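Local coordinates for protein putative cathepsin d (Ixodes ricinus, PDB 5N7Q) that probably acts as an aspartic endopeptidase of the pepsin-like A1 family, cutting peptide bonds in a cleft that pepstatin A occupies in this complex, at residues 16-21 with 314-319; 157-162 with 166-171; 180-185 with 321-326. All blocks are in the same frame, centred on the assembly; numbering follows the deposited sequence.

Interaction 1 (16-21 with 314-319); sequences VVYYGP and LGDVFL. Unlike the reference sequence in segment 16-21: Val17 (reference Glu).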
loop_
_atom_site.group_PDB
_atom_site.type_symbol
_atom_site.label_atom_id
_atom_site.label_comp_id
_atom_site.label_asym_id
_atom_site.label_seq_id
_atom_site.Cartn_x
_atom_site.Cartn_y
_atom_site.Cartn_z
ATOM N N VAL A 16 -4.972 -3.068 -8.978
ATOM C CA VAL A 16 -5.640 -2.969 -7.663
ATOM C C VAL A 16 -4.798 -3.472 -6.508
ATOM O O VAL A 16 -4.900 -2.944 -5.406
ATOM C CB VAL A 16 -7.039 -3.607 -7.611
ATOM C CG1 VAL A 16 -7.941 -2.916 -8.590
ATOM C CG2 VAL A 16 -7.035 -5.092 -7.868
ATOM N N VAL A 17 -3.982 -4.500 -6.734
ATOM C CA VAL A 17 -3.051 -4.968 -5.707
ATOM C C VAL A 17 -1.721 -5.350 -6.335
ATOM O O VAL A 17 -1.659 -5.836 -7.475
ATOM C CB VAL A 17 -3.615 -6.162 -4.897
ATOM C CG1 VAL A 17 -4.838 -5.781 -4.065
ATOM C CG2 VAL A 17 -3.991 -7.308 -5.797
ATOM N N TYR A 18 -0.671 -5.179 -5.541
ATOM C CA TYR A 18 0.698 -5.511 -5.906
ATOM C C TYR A 18 1.241 -6.441 -4.836
ATOM O O TYR A 18 0.963 -6.262 -3.653
ATOM C CB TYR A 18 1.537 -4.235 -6.022
ATOM C CG TYR A 18 1.073 -3.282 -7.096
ATOM C CD1 TYR A 18 -0.025 -2.446 -6.888
ATOM C CD2 TYR A 18 1.754 -3.194 -8.304
ATOM C CE1 TYR A 18 -0.446 -1.582 -7.897
ATOM C CE2 TYR A 18 1.335 -2.319 -9.300
ATOM C CZ TYR A 18 0.249 -1.524 -9.074
ATOM O OH TYR A 18 -0.178 -0.655 -10.053
ATOM N N TYR A 19 1.964 -7.466 -5.251
ATOM C CA TYR A 19 2.495 -8.434 -4.293
ATOM C C TYR A 19 3.759 -9.063 -4.803
ATOM O O TYR A 19 4.022 -9.095 -6.020
ATOM C CB TYR A 19 1.449 -9.507 -3.980
ATOM C CG TYR A 19 0.790 -10.079 -5.200
ATOM C CD1 TYR A 19 -0.303 -9.419 -5.767
ATOM C CD2 TYR A 19 1.214 -11.284 -5.780
ATOM C CE1 TYR A 19 -0.935 -9.901 -6.884
ATOM C CE2 TYR A 19 0.558 -11.784 -6.911
ATOM C CZ TYR A 19 -0.501 -11.071 -7.448
ATOM O OH TYR A 19 -1.223 -11.479 -8.549
ATOM N N GLY A 20 4.579 -9.529 -3.865
ATOM C CA GLY A 20 5.883 -10.091 -4.216
ATOM C C GLY A 20 6.274 -11.279 -3.357
ATOM O O GLY A 20 5.671 -11.531 -2.303
ATOM N N PRO A 21 7.280 -12.004 -3.790
ATOM C CA PRO A 21 7.727 -13.182 -3.076
ATOM C C PRO A 21 8.564 -12.940 -1.821
ATOM O O PRO A 21 9.380 -12.031 -1.769
ATOM C CB PRO A 21 8.567 -13.903 -4.126
ATOM C CG PRO A 21 9.163 -12.784 -4.907
ATOM C CD PRO A 21 8.034 -11.816 -5.042
ATOM N N LEU A 314 -3.173 8.344 0.195
ATOM C CA LEU A 314 -2.609 8.327 -1.150
ATOM C C LEU A 314 -2.145 6.904 -1.440
ATOM O O LEU A 314 -1.091 6.479 -1.017
ATOM C CB LEU A 314 -1.479 9.351 -1.256
ATOM C CG LEU A 314 -1.836 10.812 -0.935
ATOM C CD1 LEU A 314 -0.686 11.736 -1.241
ATOM C CD2 LEU A 314 -3.076 11.232 -1.702
ATOM N N GLY A 315 -2.996 6.146 -2.112
ATOM C CA GLY A 315 -2.736 4.768 -2.494
ATOM C C GLY A 315 -2.160 4.676 -3.891
ATOM O O GLY A 315 -1.551 5.631 -4.382
ATOM N N ASP A 316 -2.329 3.500 -4.512
ATOM C CA ASP A 316 -1.617 3.154 -5.734
ATOM C C ASP A 316 -1.934 4.107 -6.893
ATOM O O ASP A 316 -1.102 4.341 -7.763
ATOM C CB ASP A 316 -1.909 1.714 -6.160
ATOM C CG ASP A 316 -1.583 0.676 -5.093
ATOM O OD1 ASP A 316 -0.691 0.953 -4.232
ATOM O OD2 ASP A 316 -2.206 -0.429 -5.121
ATOM N N VAL A 317 -3.134 4.677 -6.913
ATOM C CA VAL A 317 -3.454 5.703 -7.928
ATOM C C VAL A 317 -2.424 6.842 -7.948
ATOM O O VAL A 317 -2.051 7.335 -9.018
ATOM C CB VAL A 317 -4.885 6.249 -7.702
ATOM C CG1 VAL A 317 -5.069 7.613 -8.340
ATOM C CG2 VAL A 317 -5.892 5.246 -8.202
ATOM N N PHE A 318 -1.958 7.251 -6.762
ATOM C CA PHE A 318 -0.921 8.293 -6.614
ATOM C C PHE A 318 0.493 7.748 -6.684
ATOM O O PHE A 318 1.374 8.345 -7.333
ATOM C CB PHE A 318 -1.101 9.060 -5.278
ATOM C CG PHE A 318 -0.298 10.315 -5.168
ATOM C CD1 PHE A 318 -0.779 11.507 -5.685
ATOM C CD2 PHE A 318 0.944 10.320 -4.563
ATOM C CE1 PHE A 318 -0.048 12.666 -5.590
ATOM C CE2 PHE A 318 1.692 11.482 -4.491
ATOM C CZ PHE A 318 1.204 12.650 -4.973
ATOM N N LEU A 319 0.717 6.607 -6.044
ATOM C CA LEU A 319 2.068 6.083 -5.858
ATOM C C LEU A 319 2.602 5.402 -7.111
ATOM O O LEU A 319 3.785 5.088 -7.182
ATOM C CB LEU A 319 2.067 5.105 -4.654
ATOM C CG LEU A 319 1.650 5.702 -3.303
ATOM C CD1 LEU A 319 1.489 4.568 -2.285
ATOM C CD2 LEU A 319 2.630 6.749 -2.834
HETATM O O HOH W 1 -1.300 -2.863 -3.582
#
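Asp316 of 314-319 meets the ring edge of Tyr18 from 16-21 in a small buried contact, with a water bridging the two segments. Leu314, at the end of strand 312-314, does not reach 16-21; its CD1 lies over one face of the Phe318 ring. Gly315 follows at the N-cap position, and its carbonyl O accepts from both Phe318 N (2.9 Å) and Leu319 N (3.0 Å), which closes the first turn of the short helix. Asp316, the first helical residue, sends its carboxylate across. Asp316 OD2 lies 3.5 Å from Tyr18 CD1, close to the plane of the ring, and the carboxylate stands nearly upright to that plane, at 85°. In Tyr18, CG anti to the carbonyl carbon (chi1 -62°) swings the ring toward 314-319, and chi2 near 79° turns its CD1-CE1 edge to the acid. The polar link is indirect: a water accepts from Tyr18 N at 3.1 Å and lies 3.0 Å from Asp316 OD2, to which it can donate. Asp316 OD2 also comes within 3.7 Å of Val16 O without a hydrogen bond. The phenol end of Tyr18 is held separately, by Asn161 O and Arg162 NH1. Val317, Phe318 and Leu319 turn to other partners, Phe318 meeting Phe335 edge-to-face. The side chain of Asp316 is about 7 Å from that of Asp227 and about 8 Å from that of Asp36, the two predicted catalytic aspartates. In the chain, helix 316-319 links strand 312-314 to strand 322-327, with Leu160 of strand 155-160 against Asp316 and Leu319, while strand 17-24 pairs with strands 6-13, 29-36 and 82-95.

Interaction 2 (157-162 with 166-171); sequences SVYLNR and SKEGGE. Unlike the reference sequence in segment 157-162: Leu160 (reference Arg).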
loop_
_atom_site.group_PDB
_atom_site.type_symbol
_atom_site.label_atom_id
_atom_site.label_comp_id
_atom_site.label_asym_id
_atom_site.label_seq_id
_atom_site.Cartn_x
_atom_site.Cartn_y
_atom_site.Cartn_z
ATOM N N SER A 157 12.289 2.350 -1.367
ATOM C CA SER A 157 11.675 3.119 -2.436
ATOM C C SER A 157 10.771 2.249 -3.309
ATOM O O SER A 157 11.145 1.129 -3.654
ATOM C CB SER A 157 12.745 3.738 -3.313
ATOM O OG SER A 157 13.600 4.565 -2.547
ATOM N N VAL A 158 9.582 2.753 -3.640
ATOM C CA VAL A 158 8.548 1.959 -4.286
ATOM C C VAL A 158 8.168 2.486 -5.678
ATOM O O VAL A 158 7.822 3.637 -5.850
ATOM C CB VAL A 158 7.278 1.879 -3.404
ATOM C CG1 VAL A 158 6.227 1.027 -4.107
ATOM C CG2 VAL A 158 7.593 1.359 -1.996
ATOM N N TYR A 159 8.320 1.611 -6.665
ATOM C CA TYR A 159 7.842 1.797 -8.017
ATOM C C TYR A 159 6.632 0.898 -8.231
ATOM O O TYR A 159 6.738 -0.321 -8.006
ATOM C CB TYR A 159 8.964 1.421 -9.013
ATOM C CG TYR A 159 8.477 1.232 -10.425
ATOM C CD1 TYR A 159 7.854 2.266 -11.110
ATOM C CD2 TYR A 159 8.590 -0.003 -11.062
ATOM C CE1 TYR A 159 7.345 2.086 -12.382
ATOM C CE2 TYR A 159 8.123 -0.186 -12.357
ATOM C CZ TYR A 159 7.504 0.861 -13.011
ATOM O OH TYR A 159 7.000 0.672 -14.287
ATOM N N LEU A 160 5.518 1.474 -8.706
ATOM C CA LEU A 160 4.324 0.729 -9.103
ATOM C C LEU A 160 4.026 1.037 -10.558
ATOM O O LEU A 160 3.854 2.182 -10.918
ATOM C CB LEU A 160 3.131 1.088 -8.234
ATOM C CG LEU A 160 3.317 0.932 -6.721
ATOM C CD1 LEU A 160 2.055 1.370 -5.988
ATOM C CD2 LEU A 160 3.688 -0.485 -6.301
ATOM N N ASN A 161 4.024 -0.004 -11.386
ATOM C CA ASN A 161 3.623 0.114 -12.770
ATOM C C ASN A 161 2.109 0.203 -12.828
ATOM O O ASN A 161 1.409 -0.628 -12.240
ATOM C CB ASN A 161 4.120 -1.090 -13.541
ATOM C CG ASN A 161 4.120 -0.862 -15.047
ATOM O OD1 ASN A 161 3.351 -0.046 -15.596
ATOM N ND2 ASN A 161 4.973 -1.611 -15.737
ATOM N N ARG A 162 1.604 1.233 -13.493
ATOM C CA ARG A 162 0.155 1.424 -13.650
ATOM C C ARG A 162 -0.443 0.875 -14.937
ATOM O O ARG A 162 -1.636 1.073 -15.219
ATOM C CB ARG A 162 -0.207 2.884 -13.408
ATOM C CG ARG A 162 0.185 3.374 -12.015
ATOM C CD ARG A 162 -0.563 2.659 -10.901
ATOM N NE ARG A 162 -1.999 2.933 -10.900
ATOM C CZ ARG A 162 -2.905 2.225 -10.221
ATOM N NH1 ARG A 162 -2.564 1.114 -9.572
ATOM N NH2 ARG A 162 -4.189 2.604 -10.255
ATOM N N SER A 166 1.903 -4.495 -18.867
ATOM C CA SER A 166 3.343 -4.470 -18.864
ATOM C C SER A 166 3.906 -5.610 -17.999
ATOM O O SER A 166 3.267 -6.054 -17.031
ATOM C CB SER A 166 3.748 -3.082 -18.372
ATOM O OG SER A 166 5.094 -2.825 -18.600
ATOM N N LYS A 167 5.094 -6.094 -18.347
ATOM C CA LYS A 167 5.650 -7.291 -17.736
ATOM C C LYS A 167 6.058 -7.156 -16.266
ATOM O O LYS A 167 5.912 -8.112 -15.483
ATOM C CB LYS A 167 6.869 -7.735 -18.555
ATOM C CG LYS A 167 7.487 -9.032 -18.126
ATOM C CD LYS A 167 6.638 -10.227 -18.478
ATOM C CE LYS A 167 7.505 -11.481 -18.555
ATOM N NZ LYS A 167 6.716 -12.664 -18.976
ATOM N N GLU A 168 6.568 -5.986 -15.907
ATOM C CA GLU A 168 7.136 -5.739 -14.597
ATOM C C GLU A 168 6.138 -4.923 -13.778
ATOM O O GLU A 168 5.904 -3.759 -14.069
ATOM C CB GLU A 168 8.503 -5.076 -14.816
ATOM C CG GLU A 168 9.114 -4.131 -13.814
ATOM C CD GLU A 168 10.336 -3.432 -14.437
ATOM O OE1 GLU A 168 11.077 -4.072 -15.225
ATOM O OE2 GLU A 168 10.533 -2.232 -14.198
ATOM N N GLY A 169 5.562 -5.550 -12.756
ATOM C CA GLY A 169 4.508 -4.931 -11.962
ATOM C C GLY A 169 4.966 -3.793 -11.074
ATOM O O GLY A 169 4.189 -2.879 -10.821
ATOM N N GLY A 170 6.211 -3.835 -10.612
ATOM C CA GLY A 170 6.680 -2.871 -9.635
ATOM C C GLY A 170 7.882 -3.392 -8.887
ATOM O O GLY A 170 8.334 -4.498 -9.139
ATOM N N GLU A 171 8.352 -2.611 -7.933
ATOM C CA GLU A 171 9.510 -2.959 -7.121
ATOM C C GLU A 171 9.431 -2.264 -5.794
ATOM O O GLU A 171 9.125 -1.085 -5.750
ATOM C CB GLU A 171 10.799 -2.542 -7.823
ATOM C CG GLU A 171 12.061 -2.721 -7.001
ATOM C CD GLU A 171 13.297 -2.289 -7.754
ATOM O OE1 GLU A 171 13.834 -3.171 -8.452
ATOM O OE2 GLU A 171 13.678 -1.092 -7.719
HETATM O O HOH W 2 12.357 1.047 -6.501
HETATM O O HOH W 3 8.235 -1.451 -15.718
#
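Tyr159 and Glu171 form an antiparallel hydrogen-bonded pair: Tyr159 N gives to Glu171 O at 3.0 Å, and Glu171 N to Tyr159 O at 2.8 Å. Glu171 O also receives a CA-H...O contact from Val158 CA. Next along, Leu160 faces Gly170 as a non-hydrogen-bonded pair, their CA atoms 4.3 Å apart, and Asn161 N then donates to Gly169 O (2.9 Å). The Asn161 amide, placed by a CG anti to the backbone N (chi1 -163°), ties down the turn. Asn161 ND2 gives a 2.9 Å bond to Glu168 O, nearly in the amide plane, and a weak one to Ser166 OG, while OD1 accepts from Asp163 N. The Tyr159 ring lies against Gly170, CD2 3.7 Å from Gly170 CA. Tyr159 OH is 2.8 Å from a water that donates weakly to Glu168 OE2, and this carboxylate is turned almost at right angles to the ring. A second water joins Ser157 O to Glu171 OE2, which also has a weak bond from His181 NE2. Strands 155-160 and 170-174 make a beta hairpin, its irregular connection braced by an amide; they pair on with 6-13 and 322-327, consistent with the interdomain antiparallel sheet of pepsin-like peptidases.

Interaction 3 (180-185 with 321-326); sequences DHYKGS and PYYTIF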
loop_
_atom_site.group_PDB
_atom_site.type_symbol
_atom_site.label_atom_id
_atom_site.label_comp_id
_atom_site.label_asym_id
_atom_site.label_seq_id
_atom_site.Cartn_x
_atom_site.Cartn_y
_atom_site.Cartn_z
ATOM N N ASP A 180 16.789 5.303 -11.894
ATOM C CA ASP A 180 16.226 4.790 -13.126
ATOM C C ASP A 180 14.714 4.601 -13.048
ATOM O O ASP A 180 14.093 4.300 -14.064
ATOM C CB ASP A 180 16.987 3.556 -13.605
ATOM C CG ASP A 180 18.419 3.887 -14.069
ATOM O OD1 ASP A 180 18.614 5.023 -14.597
ATOM O OD2 ASP A 180 19.323 3.031 -13.856
ATOM N N HIS A 181 14.108 4.796 -11.872
ATOM C CA HIS A 181 12.657 4.829 -11.761
ATOM C C HIS A 181 12.052 6.202 -11.633
ATOM O O HIS A 181 10.827 6.295 -11.471
ATOM C CB HIS A 181 12.177 3.997 -10.561
ATOM C CG HIS A 181 12.327 2.529 -10.758
ATOM N ND1 HIS A 181 11.838 1.875 -11.866
ATOM C CD2 HIS A 181 12.877 1.581 -9.967
ATOM C CE1 HIS A 181 12.113 0.581 -11.760
ATOM N NE2 HIS A 181 12.740 0.384 -10.618
ATOM N N TYR A 182 12.828 7.272 -11.749
ATOM C CA TYR A 182 12.235 8.600 -11.666
ATOM C C TYR A 182 12.972 9.626 -12.513
ATOM O O TYR A 182 14.143 9.419 -12.876
ATOM C CB TYR A 182 12.072 9.062 -10.206
ATOM C CG TYR A 182 13.309 9.642 -9.529
ATOM C CD1 TYR A 182 13.635 11.001 -9.650
ATOM C CD2 TYR A 182 14.127 8.863 -8.719
ATOM C CE1 TYR A 182 14.741 11.532 -8.994
ATOM C CE2 TYR A 182 15.233 9.390 -8.085
ATOM C CZ TYR A 182 15.516 10.743 -8.222
ATOM O OH TYR A 182 16.604 11.256 -7.579
ATOM N N LYS A 183 12.271 10.700 -12.835
ATOM C CA LYS A 183 12.879 11.830 -13.553
ATOM C C LYS A 183 12.719 13.089 -12.729
ATOM O O LYS A 183 11.840 13.202 -11.861
ATOM C CB LYS A 183 12.314 11.981 -14.965
ATOM C CG LYS A 183 10.824 12.037 -15.100
ATOM C CD LYS A 183 10.433 12.109 -16.588
ATOM C CE LYS A 183 9.087 11.478 -16.903
ATOM N NZ LYS A 183 8.550 11.955 -18.223
ATOM N N GLY A 184 13.597 14.043 -12.987
ATOM C CA GLY A 184 13.647 15.288 -12.228
ATOM C C GLY A 184 14.305 15.079 -10.871
ATOM O O GLY A 184 15.267 14.308 -10.723
ATOM N N SER A 185 13.774 15.786 -9.877
ATOM C CA SER A 185 14.295 15.816 -8.514
ATOM C C SER A 185 13.210 15.377 -7.546
ATOM O O SER A 185 12.013 15.598 -7.792
ATOM C CB SER A 185 14.731 17.231 -8.143
ATOM O OG SER A 185 13.619 18.110 -8.082
ATOM N N PRO A 321 2.185 6.999 -10.462
ATOM C CA PRO A 321 2.812 8.091 -11.248
ATOM C C PRO A 321 3.928 8.824 -10.490
ATOM O O PRO A 321 4.735 9.519 -11.116
ATOM C CB PRO A 321 1.622 9.027 -11.595
ATOM C CG PRO A 321 0.537 8.638 -10.665
ATOM C CD PRO A 321 0.723 7.179 -10.367
ATOM N N TYR A 322 3.955 8.668 -9.165
ATOM C CA TYR A 322 4.996 9.275 -8.331
ATOM C C TYR A 322 5.762 8.206 -7.573
ATOM O O TYR A 322 5.245 7.579 -6.661
ATOM C CB TYR A 322 4.395 10.364 -7.437
ATOM C CG TYR A 322 3.775 11.437 -8.329
ATOM C CD1 TYR A 322 4.581 12.261 -9.088
ATOM C CD2 TYR A 322 2.406 11.525 -8.533
ATOM C CE1 TYR A 322 4.057 13.167 -9.977
ATOM C CE2 TYR A 322 1.865 12.430 -9.417
ATOM C CZ TYR A 322 2.704 13.235 -10.156
ATOM O OH TYR A 322 2.156 14.161 -11.032
ATOM N N TYR A 323 6.990 7.958 -8.018
ATOM C CA TYR A 323 7.950 7.116 -7.313
ATOM C C TYR A 323 8.149 7.666 -5.890
ATOM O O TYR A 323 8.249 8.881 -5.712
ATOM C CB TYR A 323 9.256 7.164 -8.072
ATOM C CG TYR A 323 10.344 6.229 -7.610
ATOM C CD1 TYR A 323 10.159 4.839 -7.637
ATOM C CD2 TYR A 323 11.572 6.702 -7.193
ATOM C CE1 TYR A 323 11.152 3.971 -7.239
ATOM C CE2 TYR A 323 12.573 5.843 -6.792
ATOM C CZ TYR A 323 12.387 4.477 -6.831
ATOM O OH TYR A 323 13.392 3.626 -6.458
ATOM N N THR A 324 8.154 6.779 -4.890
ATOM C CA THR A 324 8.049 7.226 -3.520
ATOM C C THR A 324 9.165 6.620 -2.707
ATOM O O THR A 324 9.434 5.426 -2.770
ATOM C CB THR A 324 6.707 6.887 -2.903
ATOM O OG1 THR A 324 5.665 7.437 -3.725
ATOM C CG2 THR A 324 6.544 7.489 -1.541
ATOM N N ILE A 325 9.806 7.482 -1.937
ATOM C CA ILE A 325 10.921 7.153 -1.050
ATOM C C ILE A 325 10.418 7.259 0.387
ATOM O O ILE A 325 9.931 8.305 0.804
ATOM C CB ILE A 325 12.105 8.121 -1.224
ATOM C CG1 ILE A 325 12.711 8.054 -2.647
ATOM C CG2 ILE A 325 13.208 7.761 -0.249
ATOM C CD1 ILE A 325 11.912 8.766 -3.719
ATOM N N PHE A 326 10.551 6.163 1.141
ATOM C CA PHE A 326 10.149 6.074 2.541
ATOM C C PHE A 326 11.459 6.045 3.355
ATOM O O PHE A 326 12.175 5.045 3.352
ATOM C CB PHE A 326 9.328 4.813 2.763
ATOM C CG PHE A 326 8.031 4.786 2.018
ATOM C CD1 PHE A 326 7.982 4.346 0.683
ATOM C CD2 PHE A 326 6.865 5.157 2.653
ATOM C CE1 PHE A 326 6.764 4.332 0.003
ATOM C CE2 PHE A 326 5.653 5.141 1.974
ATOM C CZ PHE A 326 5.608 4.706 0.653
#
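Tyr323 carries this contact from its strand, packing against both His181 and Tyr182 of the loop 180-185, which approach from the same side of its ring. Tyr323 CB, the first atom out from the strand, lies 3.8 Å from the carbonyl O of His181 and touches Tyr182 CB. CG stands anti to the backbone N (chi1 -173°), which carries the ring out toward His181 and Tyr182. The two edges of the ring meet different residues. Along one, CD1 and CE1 face the His181 methylene: Tyr323 CE1 comes to 3.5 Å from His181 CB, and that CB sits over the ring face, toward the rim, in a CH-pi contact. The imidazole itself is inclined at 44° to the phenol plane, so this ring pair is oblique. Along the other edge, Tyr323 CD2 meets Tyr182 CD2 at 3.7 Å, and Tyr323 CE2 follows at 3.9 Å from the same atom. Here the two tyrosine rings approach rim to rim, with planes only 19° apart and neither lying over the other. At the tip, CZ is still near His181 CB, while Tyr323 OH passes 4.1 Å from His181 CD2. This hydroxyl is hydrogen-bonded to Asp178 N, which gives the buried side chain a polar end point. His181, Tyr182 and Tyr323 make an aromatic cluster, lengthened by Tyr159 stacked on His181 and His179 stacked on Tyr182. No hydrogen bond joins the two segments directly, and the contact lies away from the predicted active-site residues. Strand 322-327 runs between strands 155-160 and 332-337; the loop 180-185 packs against it, with Tyr182 resting on Ala336 and His181 backbone hydrogen-bonded to Ala339.

Overall arrangement
Interaction 1 lies deep in the chain, about 5 Å from its centre, beside the predicted catalytic pair, whereas interactions 2 and 3 are partly buried and farther out. Their chemistry follows: a carboxylate and a water in the interior, backbone bonds supplemented by an amide and waters in the hairpin, and aromatic packing without hydrogen bonds at 180-185 with 321-326. Shared elements tie them together. Residues of 157-162 bond to the Tyr18 hydroxyl of interaction 1, strands 155-160 and 322-327 are sheet neighbours joining interactions 2 and 3, and helix 316-319 leads directly into strand 322-327. Interaction 2 is local in sequence; the other two close long loops.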